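Local coordinates for proline iminopeptidase-related protein (Thermus thermophilus, PDB 2YYS), which is of unknown function but has the alpha/beta-hydrolase fold of the proline iminopeptidases and may be a peptidase-like hydrolase, at residues A[222-228]-A[246-252]; A[127-133]-A[230-236]; A[38-44]-A[184-190]; A[107-111]-A[207-211]. One frame throughout, in Å; residues are numbered along the deposited sequence.

In the fold
Three of the contacts bind inserted or loop elements to the alpha/beta-hydrolase core, while contact 1 lies within the core sheet at its partly buried edge and is held by regular parallel backbone bonds. Contact 4 is the buried one, a tyrosine packed on helix 105-115 and hydrogen-bonded to a buried glutamate; contact 3 is a surface seam of apolar side chains and waters. Contact 2 is intermediate, mixing aromatic packing with side-chain hydrogen bonds. Contacts 1 and 2 share the course of strand 221-226 and its following loop, and touch at V225 and S232. Contacts 2 and 4 also meet, through Y235 with T211 and V129 with Y210. Contact 3 stands apart, its centre about 23 Å from that of contact 2.

Contact 1: residues A[222-228]-A[246-252]; sequences YVLVGER and PIRVLPE
Strands 222-226 and 247-250 run parallel, their axes 4.7 Å apart at closest approach and 17° from exact alignment. Extended backbones pair V223 with I247, L224 with R248, V225 with V249 and G226 with L250, at CA-CA distances of 4.6 to 5.1 Å. P246 O accepts from V223 N (2.9 Å), and P246 CB sits over the Y222 ring (chi1 -117°, between wells), 3.9 Å from the centroid, a CH-pi contact. I247 (chi1 t) shares a sheet face with V223 and V225, its CG1 3.9 Å from V223 CG1; helix 236-243 packs there. R248 N donates to V223 O (2.9 Å) and R248 O accepts from V225 N (3.0 Å); its guanidinium (chi1 m, chi2 m) lies face-on over Y222 CZ, and its NE bridges to E271. V249 returns to the I247 face, its CG1 3.7 Å from E227 CB. L250 N donates to V225 O (2.9 Å) and L250 O accepts from E227 N (2.9 Å); L250 and L224 meet F265. Beyond P251, E252 (phi +61°) salt-bridges through OE1 to R228 NH1 (2.9 Å). Strand 221-226, helix 236-243 and edge strand 247-250 make a beta-alpha-beta crossover, the last of this alpha/beta-hydrolase sheet.

Contact 2: residues A[127-133]-A[230-236]; sequences PWVNFPW and GTSYPYA
The chief bump is the indole of W133 (chi1 t, chi2 81°), pushed into the hollow of the turn 230-235. Y235 CB stands over the face of the W133 six-membered ring, 3.5 Å from the centroid and only 3° off the normal, a CH-pi contact. Around the indole edge come T231 O (3.6 Å from W133 CZ3) and P234 CD (4.0 Å from W133 CZ2); a cis peptide precedes P234. N130, N-cap of the helix starting at F131, accepts from W133 N through OD1 (3.0 Å). Coming out of strand 119-125, segment 127-133 enters the helices that probably form the cap of this alpha/beta hydrolase, whereas 230-236 follows strand 221-226. The Y235 ring (chi1 t) receives N130 CB over its face, 4.0 Å from the centroid, and V129 CG2 at its edge, 3.8 Å from Y235 CE2. Y235 OH accepts from N130 ND2 (3.1 Å) and also pairs with T211. At the P127 end, S232 OG donates to P127 O (2.8 Å), and a water donates to P127 O (2.8 Å) and S232 O (2.9 Å). W128 NE1 donates to T231 OG1 (2.9 Å), which also bonds D229; both side chains meet H255, and a glycerol about 4 Å from W128, probably from crystallisation, may mark a pocket.

Contact 3: residues A[38-44]-A[184-190]; sequences NAYVLRE and LAEGAGI
This seam joins what is probably the helical cap of the alpha/beta-hydrolase fold to its core, with the C-terminal part of helix 175-187 meeting the start of helix 40-46. N38 makes an Asx turn, its OD1 accepting from Y40 N (2.9 Å), and A39 is the N-cap. Y40 (chi1 t, chi2 86°) points to the cap: A188 CB rests over its ring, 3.5 Å from the centroid and 7° off the normal, a CH-pi contact. Y40 CE2 lies 3.9 Å from L184 CD1 and Y40 CB 3.8 Å from I190 CD1. V41 CG2 (chi1 t) meets L184 CD2 at 4.1 Å and A185 CB at 4.2 Å. A water 2.7 Å from Y40 OH donates to L184 O (2.7 Å); a second bridges N38 ND2 (3.3 Å) and A185 O (3.4 Å), weakly at both ends. At G189, phi is +63°, turning the chain so that I190 reaches back. Nearby, R65 touches Y40 and I190, Y256 touches V41, and R43 salt-bridges to E3 and E18 on the first two strands.

Contact 4: residues A[107-111]-A[207-211]; sequences VVALE and RLDYT
Y210 carries the contact, with 111 Å² of its surface buried against one side of helix 105-115. Its chi1 is t, and its CA-to-CB bond points to the helix, setting the ring so that V107, with 54 Å² covered, lies over one face: V107 CG1 (chi1 t) is 4.1 Å from Y210 CD1. L110 (chi1 m) follows one helical turn on, with CB 3.8 Å from Y210 CE2. The nearest CA pair, V107 and Y210, is 7.3 Å apart. In alpha/beta hydrolases this helix follows the fifth strand, and here segment 207-211 lies on the path from helix 195-202 back to strand 221-226; Y210 packs this returning chain against the helix. At the ring edge Y210 OH donates to E111 OE2, a short hydrogen bond of 2.5 Å; E111 OE2 is also salt-bridged to R114. An Asx turn shapes the loop, D209 OD1 accepting from T211 N (3.1 Å) and from T211 OG1 (2.5 Å). L208 CD2 reaches V107 CG1 at 4.5 Å.

Contact 1: residues A[222-228]-A[246-252]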
# COMPACT_ATOMS: atom_id res chain seq x y z
N TYR A 222 -3.44 4.94 11.81
CA TYR A 222 -4.64 4.10 11.86
C TYR A 222 -4.42 2.89 10.95
O TYR A 222 -3.82 3.01 9.88
CB TYR A 222 -5.86 4.87 11.34
CG TYR A 222 -6.96 5.10 12.35
CD1 TYR A 222 -6.78 5.99 13.40
CD2 TYR A 222 -8.20 4.43 12.24
CE1 TYR A 222 -7.80 6.23 14.33
CE2 TYR A 222 -9.23 4.65 13.17
CZ TYR A 222 -9.02 5.56 14.22
OH TYR A 222 -10.01 5.81 15.16
N VAL A 223 -4.94 1.75 11.37
CA VAL A 223 -4.90 0.54 10.58
C VAL A 223 -6.34 0.14 10.25
O VAL A 223 -7.17 0.02 11.15
CB VAL A 223 -4.19 -0.61 11.31
CG1 VAL A 223 -4.26 -1.88 10.49
CG2 VAL A 223 -2.73 -0.24 11.63
N LEU A 224 -6.61 -0.03 8.97
CA LEU A 224 -7.88 -0.52 8.46
C LEU A 224 -7.60 -1.76 7.64
O LEU A 224 -6.74 -1.74 6.76
CB LEU A 224 -8.54 0.49 7.52
CG LEU A 224 -9.46 1.57 8.07
CD1 LEU A 224 -8.75 2.45 9.05
CD2 LEU A 224 -10.01 2.40 6.92
N VAL A 225 -8.32 -2.83 7.91
CA VAL A 225 -8.06 -4.10 7.24
C VAL A 225 -9.33 -4.95 7.15
O VAL A 225 -10.23 -4.84 7.97
CB VAL A 225 -6.93 -4.86 7.99
CG1 VAL A 225 -7.39 -5.27 9.39
CG2 VAL A 225 -6.44 -6.06 7.20
N GLY A 226 -9.39 -5.80 6.14
CA GLY A 226 -10.53 -6.69 5.97
C GLY A 226 -10.32 -7.94 6.78
O GLY A 226 -9.24 -8.51 6.77
N GLU A 227 -11.34 -8.37 7.49
CA GLU A 227 -11.28 -9.62 8.26
C GLU A 227 -10.90 -10.83 7.42
O GLU A 227 -10.27 -11.78 7.92
CB GLU A 227 -12.65 -9.86 8.87
CG GLU A 227 -12.77 -11.08 9.76
CD GLU A 227 -14.22 -11.28 10.13
OE1 GLU A 227 -15.03 -11.66 9.21
OE2 GLU A 227 -14.54 -10.98 11.31
N ARG A 228 -11.31 -10.81 6.16
CA ARG A 228 -11.05 -11.90 5.22
C ARG A 228 -9.95 -11.63 4.20
O ARG A 228 -9.85 -12.30 3.18
CB ARG A 228 -12.37 -12.30 4.54
CG ARG A 228 -13.38 -12.84 5.58
CD ARG A 228 -14.68 -13.39 5.01
NE ARG A 228 -14.47 -14.55 4.13
CZ ARG A 228 -15.44 -15.16 3.45
NH1 ARG A 228 -16.71 -14.74 3.55
NH2 ARG A 228 -15.16 -16.20 2.66
N PRO A 246 -4.95 2.54 16.60
CA PRO A 246 -6.27 1.93 16.47
C PRO A 246 -6.35 1.08 15.19
O PRO A 246 -5.75 1.39 14.16
CB PRO A 246 -7.21 3.14 16.40
CG PRO A 246 -6.44 4.25 17.07
CD PRO A 246 -5.01 4.01 16.75
N ILE A 247 -7.07 -0.03 15.31
CA ILE A 247 -7.32 -0.91 14.18
C ILE A 247 -8.82 -1.09 14.03
O ILE A 247 -9.53 -1.20 15.02
CB ILE A 247 -6.61 -2.28 14.37
CG1 ILE A 247 -6.82 -3.14 13.12
CG2 ILE A 247 -7.07 -3.01 15.68
CD1 ILE A 247 -5.93 -4.35 13.05
N ARG A 248 -9.28 -1.08 12.78
CA ARG A 248 -10.66 -1.40 12.44
C ARG A 248 -10.61 -2.56 11.45
O ARG A 248 -9.97 -2.46 10.41
CB ARG A 248 -11.36 -0.21 11.80
CG ARG A 248 -11.45 1.04 12.69
CD ARG A 248 -12.32 0.86 13.92
NE ARG A 248 -12.26 2.02 14.82
CZ ARG A 248 -11.53 2.10 15.94
NH1 ARG A 248 -10.75 1.10 16.35
NH2 ARG A 248 -11.57 3.22 16.66
N VAL A 249 -11.29 -3.64 11.81
CA VAL A 249 -11.36 -4.86 11.03
C VAL A 249 -12.78 -4.96 10.44
O VAL A 249 -13.75 -5.07 11.18
CB VAL A 249 -11.06 -6.09 11.92
CG1 VAL A 249 -10.99 -7.36 11.10
CG2 VAL A 249 -9.74 -5.89 12.68
N LEU A 250 -12.90 -4.89 9.12
CA LEU A 250 -14.20 -4.87 8.47
C LEU A 250 -14.64 -6.30 8.19
O LEU A 250 -13.94 -7.02 7.49
CB LEU A 250 -14.16 -4.08 7.15
CG LEU A 250 -13.59 -2.66 7.20
CD1 LEU A 250 -13.89 -1.89 5.91
CD2 LEU A 250 -14.10 -1.89 8.40
N PRO A 251 -15.80 -6.70 8.71
CA PRO A 251 -16.33 -8.04 8.43
C PRO A 251 -16.51 -8.26 6.94
O PRO A 251 -16.82 -7.31 6.21
CB PRO A 251 -17.71 -8.06 9.12
CG PRO A 251 -17.76 -6.88 10.03
CD PRO A 251 -16.68 -5.91 9.59
N GLU A 252 -16.28 -9.49 6.50
CA GLU A 252 -16.58 -9.91 5.13
C GLU A 252 -15.83 -9.14 4.06
O GLU A 252 -16.30 -9.04 2.92
CB GLU A 252 -18.09 -9.82 4.86
CG GLU A 252 -18.96 -10.61 5.85
CD GLU A 252 -18.60 -12.08 5.92
OE1 GLU A 252 -18.14 -12.64 4.90
OE2 GLU A 252 -18.77 -12.70 6.99

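Contact 2: residues A[127-133]-A[230-236]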
# COMPACT_ATOMS: atom_id res chain seq x y z
N PRO A 127 -2.13 -3.51 5.62
CA PRO A 127 -0.66 -3.44 5.63
C PRO A 127 -0.02 -4.81 5.45
O PRO A 127 -0.51 -5.81 6.00
CB PRO A 127 -0.35 -2.87 7.01
CG PRO A 127 -1.53 -3.34 7.85
CD PRO A 127 -2.71 -3.17 6.93
N TRP A 128 1.05 -4.84 4.66
CA TRP A 128 1.97 -5.98 4.55
C TRP A 128 3.29 -5.55 5.18
O TRP A 128 3.91 -4.58 4.73
CB TRP A 128 2.25 -6.37 3.09
CG TRP A 128 1.10 -6.90 2.29
CD1 TRP A 128 -0.20 -7.00 2.68
CD2 TRP A 128 1.15 -7.41 0.95
NE1 TRP A 128 -0.96 -7.52 1.67
CE2 TRP A 128 -0.16 -7.79 0.60
CE3 TRP A 128 2.17 -7.59 0.01
CZ2 TRP A 128 -0.47 -8.33 -0.65
CZ3 TRP A 128 1.86 -8.12 -1.22
CH2 TRP A 128 0.55 -8.49 -1.54
N VAL A 129 3.71 -6.25 6.23
CA VAL A 129 5.00 -5.98 6.84
C VAL A 129 5.89 -7.21 7.02
O VAL A 129 7.09 -7.08 7.14
CB VAL A 129 4.84 -5.29 8.20
CG1 VAL A 129 4.09 -3.97 8.07
CG2 VAL A 129 4.15 -6.20 9.19
N ASN A 130 5.28 -8.39 7.09
CA ASN A 130 5.98 -9.62 7.36
C ASN A 130 5.81 -10.55 6.17
O ASN A 130 4.80 -11.23 6.05
CB ASN A 130 5.45 -10.28 8.65
CG ASN A 130 6.29 -11.48 9.08
OD1 ASN A 130 6.98 -12.08 8.26
ND2 ASN A 130 6.23 -11.84 10.36
N PHE A 131 6.81 -10.57 5.30
CA PHE A 131 6.75 -11.38 4.09
C PHE A 131 6.92 -12.88 4.34
O PHE A 131 6.25 -13.67 3.68
CB PHE A 131 7.71 -10.85 3.02
CG PHE A 131 7.15 -9.67 2.28
CD1 PHE A 131 6.46 -9.84 1.09
CD2 PHE A 131 7.28 -8.39 2.80
CE1 PHE A 131 5.92 -8.76 0.41
CE2 PHE A 131 6.73 -7.30 2.13
CZ PHE A 131 6.05 -7.49 0.93
N PRO A 132 7.81 -13.30 5.24
CA PRO A 132 7.82 -14.71 5.64
C PRO A 132 6.45 -15.20 6.09
O PRO A 132 6.09 -16.31 5.76
CB PRO A 132 8.83 -14.76 6.79
CG PRO A 132 9.82 -13.68 6.42
CD PRO A 132 8.93 -12.56 5.86
N TRP A 133 5.70 -14.39 6.82
CA TRP A 133 4.34 -14.75 7.24
C TRP A 133 3.43 -14.92 6.02
O TRP A 133 2.69 -15.89 5.92
CB TRP A 133 3.76 -13.69 8.19
CG TRP A 133 2.35 -13.96 8.60
CD1 TRP A 133 1.93 -14.81 9.59
CD2 TRP A 133 1.16 -13.40 8.03
NE1 TRP A 133 0.56 -14.80 9.67
CE2 TRP A 133 0.06 -13.95 8.72
CE3 TRP A 133 0.92 -12.47 7.00
CZ2 TRP A 133 -1.26 -13.61 8.41
CZ3 TRP A 133 -0.40 -12.14 6.69
CH2 TRP A 133 -1.48 -12.71 7.40
N GLY A 230 -6.68 -12.45 3.55
CA GLY A 230 -5.65 -13.42 3.90
C GLY A 230 -4.21 -13.00 3.61
O GLY A 230 -3.30 -13.75 3.96
N THR A 231 -4.01 -11.83 2.98
CA THR A 231 -2.67 -11.26 2.81
C THR A 231 -2.24 -10.32 3.92
O THR A 231 -1.08 -9.90 3.94
CB THR A 231 -2.53 -10.50 1.47
OG1 THR A 231 -3.28 -9.28 1.50
CG2 THR A 231 -3.10 -11.28 0.31
N SER A 232 -3.15 -9.96 4.82
CA SER A 232 -2.89 -8.96 5.85
C SER A 232 -3.39 -9.33 7.25
O SER A 232 -2.71 -9.06 8.22
CB SER A 232 -3.54 -7.63 5.46
OG SER A 232 -3.15 -6.58 6.33
N TYR A 233 -4.59 -9.92 7.34
CA TYR A 233 -5.23 -10.25 8.61
C TYR A 233 -5.12 -11.75 8.87
O TYR A 233 -5.31 -12.54 7.93
CB TYR A 233 -6.71 -9.81 8.61
CG TYR A 233 -7.31 -9.82 10.00
CD1 TYR A 233 -7.06 -8.78 10.88
CD2 TYR A 233 -8.06 -10.91 10.45
CE1 TYR A 233 -7.55 -8.81 12.18
CE2 TYR A 233 -8.57 -10.94 11.75
CZ TYR A 233 -8.30 -9.89 12.61
OH TYR A 233 -8.77 -9.89 13.89
N PRO A 234 -4.86 -12.19 10.10
CA PRO A 234 -4.77 -11.37 11.32
C PRO A 234 -3.42 -10.74 11.68
O PRO A 234 -3.35 -10.16 12.76
CB PRO A 234 -5.16 -12.36 12.43
CG PRO A 234 -4.68 -13.69 11.93
CD PRO A 234 -4.72 -13.63 10.42
N TYR A 235 -2.40 -10.81 10.84
CA TYR A 235 -1.11 -10.22 11.21
C TYR A 235 -1.19 -8.72 11.47
O TYR A 235 -0.40 -8.18 12.24
CB TYR A 235 -0.02 -10.53 10.18
CG TYR A 235 1.34 -10.45 10.80
CD1 TYR A 235 1.88 -11.53 11.48
CD2 TYR A 235 2.07 -9.26 10.76
CE1 TYR A 235 3.13 -11.44 12.09
CE2 TYR A 235 3.30 -9.16 11.36
CZ TYR A 235 3.83 -10.25 12.03
OH TYR A 235 5.06 -10.12 12.62
N ALA A 236 -2.16 -8.04 10.84
CA ALA A 236 -2.35 -6.61 11.03
C ALA A 236 -2.63 -6.25 12.49
O ALA A 236 -2.40 -5.12 12.88
CB ALA A 236 -3.47 -6.09 10.11
O HOH W 1 -0.25 -7.56 8.23

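Contact 3: residues A[38-44]-A[184-190]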
# COMPACT_ATOMS: atom_id res chain seq x y z
N ASN A 38 0.31 -0.15 -8.98
CA ASN A 38 -0.01 1.21 -9.42
C ASN A 38 -1.17 1.75 -8.61
O ASN A 38 -1.80 1.00 -7.87
CB ASN A 38 -0.31 1.24 -10.93
CG ASN A 38 -1.60 0.51 -11.29
OD1 ASN A 38 -2.69 0.94 -10.91
ND2 ASN A 38 -1.48 -0.56 -12.07
N ALA A 39 -1.48 3.03 -8.79
CA ALA A 39 -2.45 3.74 -7.97
C ALA A 39 -3.84 3.89 -8.60
O ALA A 39 -4.66 4.63 -8.09
CB ALA A 39 -1.91 5.13 -7.60
N TYR A 40 -4.11 3.19 -9.69
CA TYR A 40 -5.38 3.40 -10.40
C TYR A 40 -6.60 2.94 -9.59
O TYR A 40 -7.53 3.72 -9.34
CB TYR A 40 -5.36 2.72 -11.78
CG TYR A 40 -6.66 2.92 -12.53
CD1 TYR A 40 -6.88 4.05 -13.31
CD2 TYR A 40 -7.69 1.99 -12.41
CE1 TYR A 40 -8.08 4.24 -13.99
CE2 TYR A 40 -8.90 2.15 -13.08
CZ TYR A 40 -9.09 3.28 -13.86
OH TYR A 40 -10.29 3.44 -14.51
N VAL A 41 -6.61 1.68 -9.17
CA VAL A 41 -7.74 1.13 -8.43
C VAL A 41 -7.89 1.83 -7.07
O VAL A 41 -8.99 2.14 -6.60
CB VAL A 41 -7.59 -0.39 -8.25
CG1 VAL A 41 -8.49 -0.93 -7.14
CG2 VAL A 41 -7.92 -1.08 -9.56
N LEU A 42 -6.74 2.09 -6.48
CA LEU A 42 -6.68 2.74 -5.18
C LEU A 42 -7.32 4.12 -5.23
O LEU A 42 -8.15 4.46 -4.38
CB LEU A 42 -5.23 2.81 -4.72
CG LEU A 42 -4.94 3.11 -3.27
CD1 LEU A 42 -5.73 2.23 -2.32
CD2 LEU A 42 -3.43 2.94 -3.05
N ARG A 43 -7.01 4.90 -6.26
CA ARG A 43 -7.65 6.20 -6.41
C ARG A 43 -9.17 6.08 -6.57
O ARG A 43 -9.92 6.85 -5.96
CB ARG A 43 -7.09 6.97 -7.60
CG ARG A 43 -7.94 8.18 -7.95
CD ARG A 43 -7.34 9.16 -8.92
NE ARG A 43 -8.28 10.25 -9.18
CZ ARG A 43 -8.08 11.25 -10.03
NH1 ARG A 43 -6.94 11.32 -10.71
NH2 ARG A 43 -9.00 12.18 -10.19
N GLU A 44 -9.62 5.15 -7.40
CA GLU A 44 -11.05 4.97 -7.63
C GLU A 44 -11.78 4.63 -6.33
O GLU A 44 -12.92 5.03 -6.14
CB GLU A 44 -11.32 3.90 -8.71
CG GLU A 44 -10.75 4.21 -10.09
CD GLU A 44 -11.36 5.44 -10.77
OE1 GLU A 44 -12.56 5.72 -10.56
OE2 GLU A 44 -10.64 6.13 -11.51
N LEU A 184 -12.31 -3.36 -13.39
CA LEU A 184 -11.80 -2.02 -13.15
C LEU A 184 -10.32 -1.93 -13.53
O LEU A 184 -9.92 -1.01 -14.24
CB LEU A 184 -12.04 -1.64 -11.69
CG LEU A 184 -11.66 -0.24 -11.22
CD1 LEU A 184 -12.40 0.85 -12.00
CD2 LEU A 184 -11.95 -0.12 -9.72
N ALA A 185 -9.53 -2.90 -13.08
CA ALA A 185 -8.09 -2.91 -13.31
C ALA A 185 -7.74 -3.04 -14.79
O ALA A 185 -6.91 -2.29 -15.31
CB ALA A 185 -7.44 -4.06 -12.53
N GLU A 186 -8.35 -4.01 -15.46
CA GLU A 186 -8.14 -4.24 -16.88
C GLU A 186 -8.65 -3.07 -17.72
O GLU A 186 -8.06 -2.76 -18.75
CB GLU A 186 -8.83 -5.53 -17.32
CG GLU A 186 -8.20 -6.78 -16.73
CD GLU A 186 -6.78 -6.98 -17.20
OE1 GLU A 186 -6.54 -6.71 -18.39
OE2 GLU A 186 -5.92 -7.38 -16.39
N GLY A 187 -9.73 -2.45 -17.28
CA GLY A 187 -10.26 -1.24 -17.92
C GLY A 187 -9.29 -0.07 -18.00
O GLY A 187 -9.42 0.78 -18.88
N ALA A 188 -8.34 -0.01 -17.08
CA ALA A 188 -7.33 1.05 -17.08
C ALA A 188 -6.33 0.89 -18.22
O ALA A 188 -5.74 1.85 -18.67
CB ALA A 188 -6.58 1.06 -15.75
N GLY A 189 -6.13 -0.35 -18.66
CA GLY A 189 -5.22 -0.63 -19.77
C GLY A 189 -3.78 -0.25 -19.45
O GLY A 189 -3.08 0.29 -20.29
N ILE A 190 -3.37 -0.49 -18.21
CA ILE A 190 -2.01 -0.19 -17.79
C ILE A 190 -1.19 -1.44 -17.99
O ILE A 190 -1.57 -2.50 -17.52
CB ILE A 190 -1.98 0.25 -16.32
CG1 ILE A 190 -2.70 1.59 -16.15
CG2 ILE A 190 -0.53 0.37 -15.84
CD1 ILE A 190 -3.13 1.87 -14.73
O HOH W 2 -4.47 -1.66 -12.99
O HOH W 3 -11.13 1.06 -15.48

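Contact 4: residues A[107-111]-A[207-211]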
# COMPACT_ATOMS: atom_id res chain seq x y z
N VAL A 107 5.07 -0.56 4.36
CA VAL A 107 6.49 -0.54 4.72
C VAL A 107 7.11 0.78 4.29
O VAL A 107 7.91 1.37 5.02
CB VAL A 107 7.29 -1.71 4.12
CG1 VAL A 107 8.79 -1.56 4.40
CG2 VAL A 107 6.82 -3.01 4.71
N VAL A 108 6.74 1.23 3.09
CA VAL A 108 7.27 2.48 2.58
C VAL A 108 6.78 3.62 3.47
O VAL A 108 7.56 4.47 3.85
CB VAL A 108 6.89 2.73 1.10
CG1 VAL A 108 7.48 4.04 0.62
CG2 VAL A 108 7.37 1.57 0.21
N ALA A 109 5.50 3.63 3.80
CA ALA A 109 4.92 4.69 4.64
C ALA A 109 5.56 4.75 6.04
O ALA A 109 5.86 5.82 6.54
CB ALA A 109 3.43 4.49 4.78
N LEU A 110 5.76 3.60 6.65
CA LEU A 110 6.38 3.53 7.97
C LEU A 110 7.84 3.99 7.94
O LEU A 110 8.28 4.68 8.84
CB LEU A 110 6.28 2.11 8.54
CG LEU A 110 4.83 1.75 8.86
CD1 LEU A 110 4.63 0.25 8.89
CD2 LEU A 110 4.41 2.38 10.17
N GLU A 111 8.56 3.64 6.88
CA GLU A 111 9.92 4.14 6.71
C GLU A 111 9.96 5.65 6.43
O GLU A 111 10.86 6.33 6.90
CB GLU A 111 10.65 3.38 5.61
CG GLU A 111 11.20 2.06 6.10
CD GLU A 111 12.30 2.26 7.13
OE1 GLU A 111 13.40 2.71 6.74
OE2 GLU A 111 12.03 2.01 8.33
N ARG A 207 12.20 -12.45 2.27
CA ARG A 207 12.83 -12.59 3.59
C ARG A 207 12.54 -11.41 4.51
O ARG A 207 12.86 -11.47 5.69
CB ARG A 207 14.34 -12.79 3.45
CG ARG A 207 14.73 -14.04 2.67
CD ARG A 207 16.23 -14.36 2.69
NE ARG A 207 17.04 -13.23 2.24
CZ ARG A 207 17.43 -13.00 0.98
NH1 ARG A 207 17.08 -13.80 -0.02
NH2 ARG A 207 18.18 -11.93 0.71
N LEU A 208 11.96 -10.34 3.99
CA LEU A 208 11.80 -9.12 4.78
C LEU A 208 10.69 -9.26 5.81
O LEU A 208 9.52 -9.39 5.46
CB LEU A 208 11.54 -7.90 3.89
CG LEU A 208 11.22 -6.61 4.66
CD1 LEU A 208 12.41 -6.16 5.54
CD2 LEU A 208 10.80 -5.51 3.70
N ASP A 209 11.07 -9.23 7.08
CA ASP A 209 10.13 -9.06 8.17
C ASP A 209 10.39 -7.73 8.85
O ASP A 209 11.29 -7.60 9.67
CB ASP A 209 10.26 -10.21 9.17
CG ASP A 209 9.30 -10.08 10.32
OD1 ASP A 209 8.32 -9.31 10.21
OD2 ASP A 209 9.44 -10.72 11.39
N TYR A 210 9.57 -6.73 8.51
CA TYR A 210 9.66 -5.40 9.07
C TYR A 210 9.17 -5.30 10.53
O TYR A 210 9.34 -4.26 11.19
CB TYR A 210 8.87 -4.42 8.18
CG TYR A 210 9.14 -2.97 8.47
CD1 TYR A 210 10.36 -2.39 8.12
CD2 TYR A 210 8.20 -2.18 9.12
CE1 TYR A 210 10.63 -1.04 8.40
CE2 TYR A 210 8.46 -0.85 9.41
CZ TYR A 210 9.67 -0.28 9.04
OH TYR A 210 9.94 1.04 9.32
N THR A 211 8.54 -6.36 11.04
CA THR A 211 7.95 -6.36 12.38
C THR A 211 8.80 -5.74 13.50
O THR A 211 8.27 -4.94 14.27
CB THR A 211 7.56 -7.78 12.81
OG1 THR A 211 6.68 -8.36 11.85
CG2 THR A 211 6.74 -7.75 14.10